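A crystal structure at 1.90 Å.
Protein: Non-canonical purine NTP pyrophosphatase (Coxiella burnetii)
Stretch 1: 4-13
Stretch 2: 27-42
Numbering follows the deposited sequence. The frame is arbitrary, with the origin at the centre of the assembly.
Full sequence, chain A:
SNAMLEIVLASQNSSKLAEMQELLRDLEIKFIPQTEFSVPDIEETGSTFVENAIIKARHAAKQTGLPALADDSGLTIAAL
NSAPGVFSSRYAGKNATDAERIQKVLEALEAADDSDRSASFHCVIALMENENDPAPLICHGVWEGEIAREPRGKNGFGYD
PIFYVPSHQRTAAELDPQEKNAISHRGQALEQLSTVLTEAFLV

Stretch 1 4-13: MLEIVLASQN
Stretch 2 27-42: LEIKFIPQTEFSVPDI

Parallel β-strands illustrate a general rule: the backbone fixes the register, and the side chains then sort themselves onto two faces. In the Coxiella burnetii pyrophosphatase, strand 5-9 runs beside strand 29-33 in the same direction, their axes inclined by 33° and 4.3 Å apart at closest approach. Leu 5 pairs with Ile 29, Glu 6 with Lys 30, Ile 7 with Phe 31, Val 8 with Ile 32 and Leu 9 with Pro 33, at CA-CA separations of 4.6 to 5.0 Å. The contact buries 982 Å² in all.

Ile 7 lies at its centre. Near phi/psi -125/131, its backbone is extended, so that its N donates to Lys 30 O at 3.0 Å while its O accepts from Ile 32 N at 2.9 Å. The odd-numbered residues of the first strand repeat this pattern: Leu 5 O receives Lys 30 N at 2.8 Å, Leu 9 N reaches Ile 32 O at 2.8 Å, and Leu 9 O receives Gln 34 N at 2.8 Å. Leu 5 N to Glu 28 O is longer, 3.3 Å, and one water also bridges these two atoms. Between the ladder's rungs, Phe 31 CA approaches Ile 7 O at 3.1 Å in a CA-H...O contact.

The Ile 7 side chain (chi1 m, chi2 t) shares a face with Leu 5, Leu 9, Ile 29, Phe 31 and Pro 33. Its CD1 meets Ile 29 CG2 at 3.8 Å, and its CG2 meets Phe 31 CE1 at 3.6 Å. Phe 31, with chi1 -77° and chi2 -92°, also brings CD1 to 4.2 Å from Leu 9 CD1.

On the other face lie Glu 6, Val 8, Lys 30 and Ile 32. Lys 30 has chi1 t, chi2 t, chi3 m (-59°) and chi4 t, and its NZ remains 4.6 Å from Glu 6 OE2, beyond salt-bridge range. Val 8 (chi1 t) places CG2 3.8 Å from Phe 37 CE2.

Selenomethionine Met 4, as extensively covered as Ile 7, closes the N-terminal end. Its chi angles of 176°, 91° and 46° put SE 3.8 Å from Ile 29 N, CE 3.6 Å from Glu 28 OE2 and CG 3.9 Å from Lys 30 CB.

Beyond the ladder, residues 34-37 form a 3-10 segment, with Phe 37 N bonded to Gln 34 O at 2.9 Å. A water links Ser 11 O to Thr 35 N, and Gln 12 (m, t, chi3 54°) extends NE2 to Asp 41 OD1 at 2.9 Å, a hydrogen bond well outside the sheet.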

# COMPACT_ATOMS: atom_id res chain seq x y z
N MSE A 4 14.68 23.50 -4.21
CA MSE A 4 13.99 22.58 -5.11
C MSE A 4 14.07 21.15 -4.58
O MSE A 4 15.16 20.59 -4.44
CB MSE A 4 14.60 22.66 -6.51
CG MSE A 4 14.02 21.67 -7.52
SE MSE A 4 12.50 22.34 -8.56
CE MSE A 4 13.19 24.10 -9.03
N LEU A 5 12.92 20.58 -4.27
CA LEU A 5 12.84 19.19 -3.83
C LEU A 5 13.22 18.27 -4.99
O LEU A 5 12.66 18.37 -6.08
CB LEU A 5 11.43 18.87 -3.34
CG LEU A 5 11.15 17.44 -2.87
CD1 LEU A 5 12.12 17.03 -1.77
CD2 LEU A 5 9.72 17.31 -2.39
N GLU A 6 14.17 17.37 -4.74
CA GLU A 6 14.61 16.41 -5.75
C GLU A 6 14.11 15.00 -5.43
O GLU A 6 14.39 14.47 -4.36
CB GLU A 6 16.13 16.41 -5.86
CG GLU A 6 16.73 17.68 -6.43
CD GLU A 6 18.23 17.59 -6.61
OE1 GLU A 6 18.91 17.04 -5.72
OE2 GLU A 6 18.74 18.06 -7.65
N ILE A 7 13.38 14.41 -6.36
CA ILE A 7 12.91 13.04 -6.19
C ILE A 7 13.34 12.18 -7.38
O ILE A 7 13.17 12.56 -8.53
CB ILE A 7 11.37 12.98 -6.04
CG1 ILE A 7 10.91 13.86 -4.88
CG2 ILE A 7 10.92 11.54 -5.82
CD1 ILE A 7 9.40 13.94 -4.73
N VAL A 8 13.91 11.02 -7.08
CA VAL A 8 14.36 10.11 -8.13
C VAL A 8 13.21 9.26 -8.65
O VAL A 8 12.45 8.69 -7.87
CB VAL A 8 15.48 9.17 -7.62
CG1 VAL A 8 15.81 8.12 -8.66
CG2 VAL A 8 16.72 9.98 -7.26
N LEU A 9 13.10 9.17 -9.97
CA LEU A 9 12.12 8.32 -10.61
C LEU A 9 12.80 7.02 -11.03
O LEU A 9 13.76 7.03 -11.79
CB LEU A 9 11.55 9.02 -11.85
CG LEU A 9 10.23 8.48 -12.42
CD1 LEU A 9 9.09 8.72 -11.45
CD2 LEU A 9 9.92 9.14 -13.76
N ALA A 10 12.29 5.90 -10.53
CA ALA A 10 12.91 4.60 -10.81
C ALA A 10 12.74 4.17 -12.27
O ALA A 10 13.55 3.42 -12.80
CB ALA A 10 12.37 3.54 -9.86
N SER A 11 11.69 4.67 -12.91
CA SER A 11 11.35 4.25 -14.27
C SER A 11 12.28 4.81 -15.36
O SER A 11 12.77 5.94 -15.25
CB SER A 11 9.90 4.64 -14.58
OG SER A 11 9.55 4.26 -15.89
N GLN A 12 12.50 4.02 -16.40
CA GLN A 12 13.24 4.48 -17.57
C GLN A 12 12.25 4.90 -18.65
O GLN A 12 12.63 5.22 -19.77
CB GLN A 12 14.12 3.36 -18.13
CG GLN A 12 15.25 2.90 -17.22
CD GLN A 12 16.26 2.04 -17.96
OE1 GLN A 12 16.80 2.45 -18.99
NE2 GLN A 12 16.51 0.85 -17.44
N ASN A 13 10.97 4.89 -18.30
CA ASN A 13 9.91 5.16 -19.26
C ASN A 13 9.72 6.66 -19.46
O ASN A 13 9.33 7.37 -18.54
CB ASN A 13 8.61 4.50 -18.79
CG ASN A 13 7.48 4.65 -19.79
OD1 ASN A 13 7.27 5.73 -20.34
ND2 ASN A 13 6.76 3.57 -20.03
N LEU A 27 4.42 22.82 -8.92
CA LEU A 27 5.09 22.56 -7.65
C LEU A 27 6.61 22.65 -7.81
O LEU A 27 7.14 22.40 -8.89
CB LEU A 27 4.72 21.17 -7.13
CG LEU A 27 3.26 20.94 -6.74
CD1 LEU A 27 3.02 19.47 -6.39
CD2 LEU A 27 2.86 21.84 -5.58
N GLU A 28 7.31 23.01 -6.75
CA GLU A 28 8.76 23.10 -6.80
C GLU A 28 9.40 21.74 -6.55
O GLU A 28 10.04 21.52 -5.52
CB GLU A 28 9.29 24.13 -5.80
CG GLU A 28 8.88 25.55 -6.12
CD GLU A 28 9.09 25.89 -7.58
OE1 GLU A 28 8.07 26.07 -8.29
OE2 GLU A 28 10.25 25.99 -8.02
N ILE A 29 9.21 20.82 -7.49
CA ILE A 29 9.78 19.49 -7.40
C ILE A 29 10.42 19.09 -8.73
O ILE A 29 9.86 19.35 -9.80
CB ILE A 29 8.73 18.43 -7.02
CG1 ILE A 29 8.06 18.80 -5.70
CG2 ILE A 29 9.36 17.05 -6.94
CD1 ILE A 29 7.08 17.76 -5.21
N LYS A 30 11.59 18.47 -8.66
CA LYS A 30 12.29 18.03 -9.85
C LYS A 30 12.51 16.52 -9.81
O LYS A 30 13.18 16.01 -8.92
CB LYS A 30 13.64 18.73 -9.98
CG LYS A 30 14.47 18.27 -11.17
CD LYS A 30 15.88 18.84 -11.11
CE LYS A 30 15.87 20.36 -11.08
NZ LYS A 30 17.24 20.93 -10.90
N PHE A 31 11.92 15.82 -10.77
CA PHE A 31 12.12 14.38 -10.86
C PHE A 31 13.34 14.03 -11.72
O PHE A 31 13.52 14.57 -12.81
CB PHE A 31 10.87 13.69 -11.39
CG PHE A 31 9.79 13.55 -10.35
CD1 PHE A 31 9.71 12.40 -9.58
CD2 PHE A 31 8.88 14.57 -10.13
CE1 PHE A 31 8.72 12.27 -8.61
CE2 PHE A 31 7.90 14.44 -9.16
CZ PHE A 31 7.82 13.30 -8.41
N ILE A 32 14.17 13.13 -11.21
CA ILE A 32 15.37 12.72 -11.90
C ILE A 32 15.35 11.21 -12.11
O ILE A 32 15.30 10.45 -11.14
CB ILE A 32 16.62 13.08 -11.09
CG1 ILE A 32 16.60 14.57 -10.72
CG2 ILE A 32 17.89 12.72 -11.87
CD1 ILE A 32 17.73 14.99 -9.82
N PRO A 33 15.38 10.77 -13.37
CA PRO A 33 15.39 9.33 -13.66
C PRO A 33 16.59 8.67 -12.99
O PRO A 33 17.67 9.26 -12.95
CB PRO A 33 15.53 9.28 -15.19
CG PRO A 33 15.00 10.59 -15.66
CD PRO A 33 15.38 11.58 -14.60
N GLN A 34 16.41 7.47 -12.46
CA GLN A 34 17.49 6.79 -11.75
C GLN A 34 18.70 6.58 -12.66
O GLN A 34 19.82 6.47 -12.18
CB GLN A 34 17.02 5.47 -11.15
CG GLN A 34 16.66 4.39 -12.16
CD GLN A 34 16.21 3.11 -11.49
OE1 GLN A 34 15.84 3.11 -10.32
NE2 GLN A 34 16.23 2.01 -12.24
N THR A 35 18.46 6.54 -13.96
CA THR A 35 19.54 6.38 -14.93
C THR A 35 20.56 7.52 -14.86
O THR A 35 21.70 7.36 -15.30
CB THR A 35 19.01 6.27 -16.36
OG1 THR A 35 18.09 7.34 -16.61
CG2 THR A 35 18.30 4.93 -16.56
N GLU A 36 20.15 8.66 -14.32
CA GLU A 36 21.05 9.81 -14.21
C GLU A 36 22.03 9.64 -13.05
O GLU A 36 22.95 10.44 -12.88
CB GLU A 36 20.25 11.10 -14.05
CG GLU A 36 19.61 11.57 -15.35
CD GLU A 36 20.65 11.90 -16.41
OE1 GLU A 36 21.41 12.86 -16.21
OE2 GLU A 36 20.71 11.18 -17.43
N PHE A 37 21.81 8.59 -12.26
CA PHE A 37 22.70 8.22 -11.17
C PHE A 37 23.35 6.88 -11.48
O PHE A 37 24.02 6.29 -10.64
CB PHE A 37 21.91 8.09 -9.86
CG PHE A 37 21.36 9.39 -9.35
CD1 PHE A 37 22.05 10.12 -8.40
CD2 PHE A 37 20.16 9.88 -9.83
CE1 PHE A 37 21.55 11.32 -7.93
CE2 PHE A 37 19.65 11.08 -9.36
CZ PHE A 37 20.35 11.80 -8.41
N SER A 38 23.13 6.40 -12.71
CA SER A 38 23.63 5.10 -13.14
C SER A 38 23.14 3.96 -12.26
O SER A 38 23.88 3.02 -11.98
CB SER A 38 25.16 5.11 -13.22
OG SER A 38 25.60 6.04 -14.19
N VAL A 39 21.89 4.05 -11.83
CA VAL A 39 21.26 2.98 -11.06
C VAL A 39 20.70 1.92 -12.01
O VAL A 39 19.92 2.24 -12.90
CB VAL A 39 20.11 3.51 -10.18
CG1 VAL A 39 19.45 2.38 -9.43
CG2 VAL A 39 20.63 4.58 -9.22
N PRO A 40 21.11 0.66 -11.81
CA PRO A 40 20.59 -0.42 -12.65
C PRO A 40 19.17 -0.81 -12.25
O PRO A 40 18.76 -0.55 -11.11
CB PRO A 40 21.55 -1.57 -12.35
CG PRO A 40 22.02 -1.32 -10.96
CD PRO A 40 22.08 0.18 -10.81
N ASP A 41 18.42 -1.41 -13.17
CA ASP A 41 17.11 -1.95 -12.84
C ASP A 41 17.26 -3.07 -11.81
O ASP A 41 18.25 -3.79 -11.81
CB ASP A 41 16.43 -2.52 -14.09
CG ASP A 41 15.90 -1.44 -15.01
OD1 ASP A 41 16.20 -0.25 -14.79
OD2 ASP A 41 15.19 -1.78 -15.98
N ILE A 42 16.27 -3.19 -10.93
CA ILE A 42 16.22 -4.28 -9.97
C ILE A 42 15.05 -5.19 -10.33
O ILE A 42 14.03 -4.72 -10.82
CB ILE A 42 16.08 -3.76 -8.53
CG1 ILE A 42 16.14 -4.91 -7.53
CG2 ILE A 42 14.78 -2.98 -8.37
CD1 ILE A 42 16.20 -4.47 -6.08
O HOH W 1 10.93 22.47 -3.15
O HOH W 2 15.63 5.95 -14.99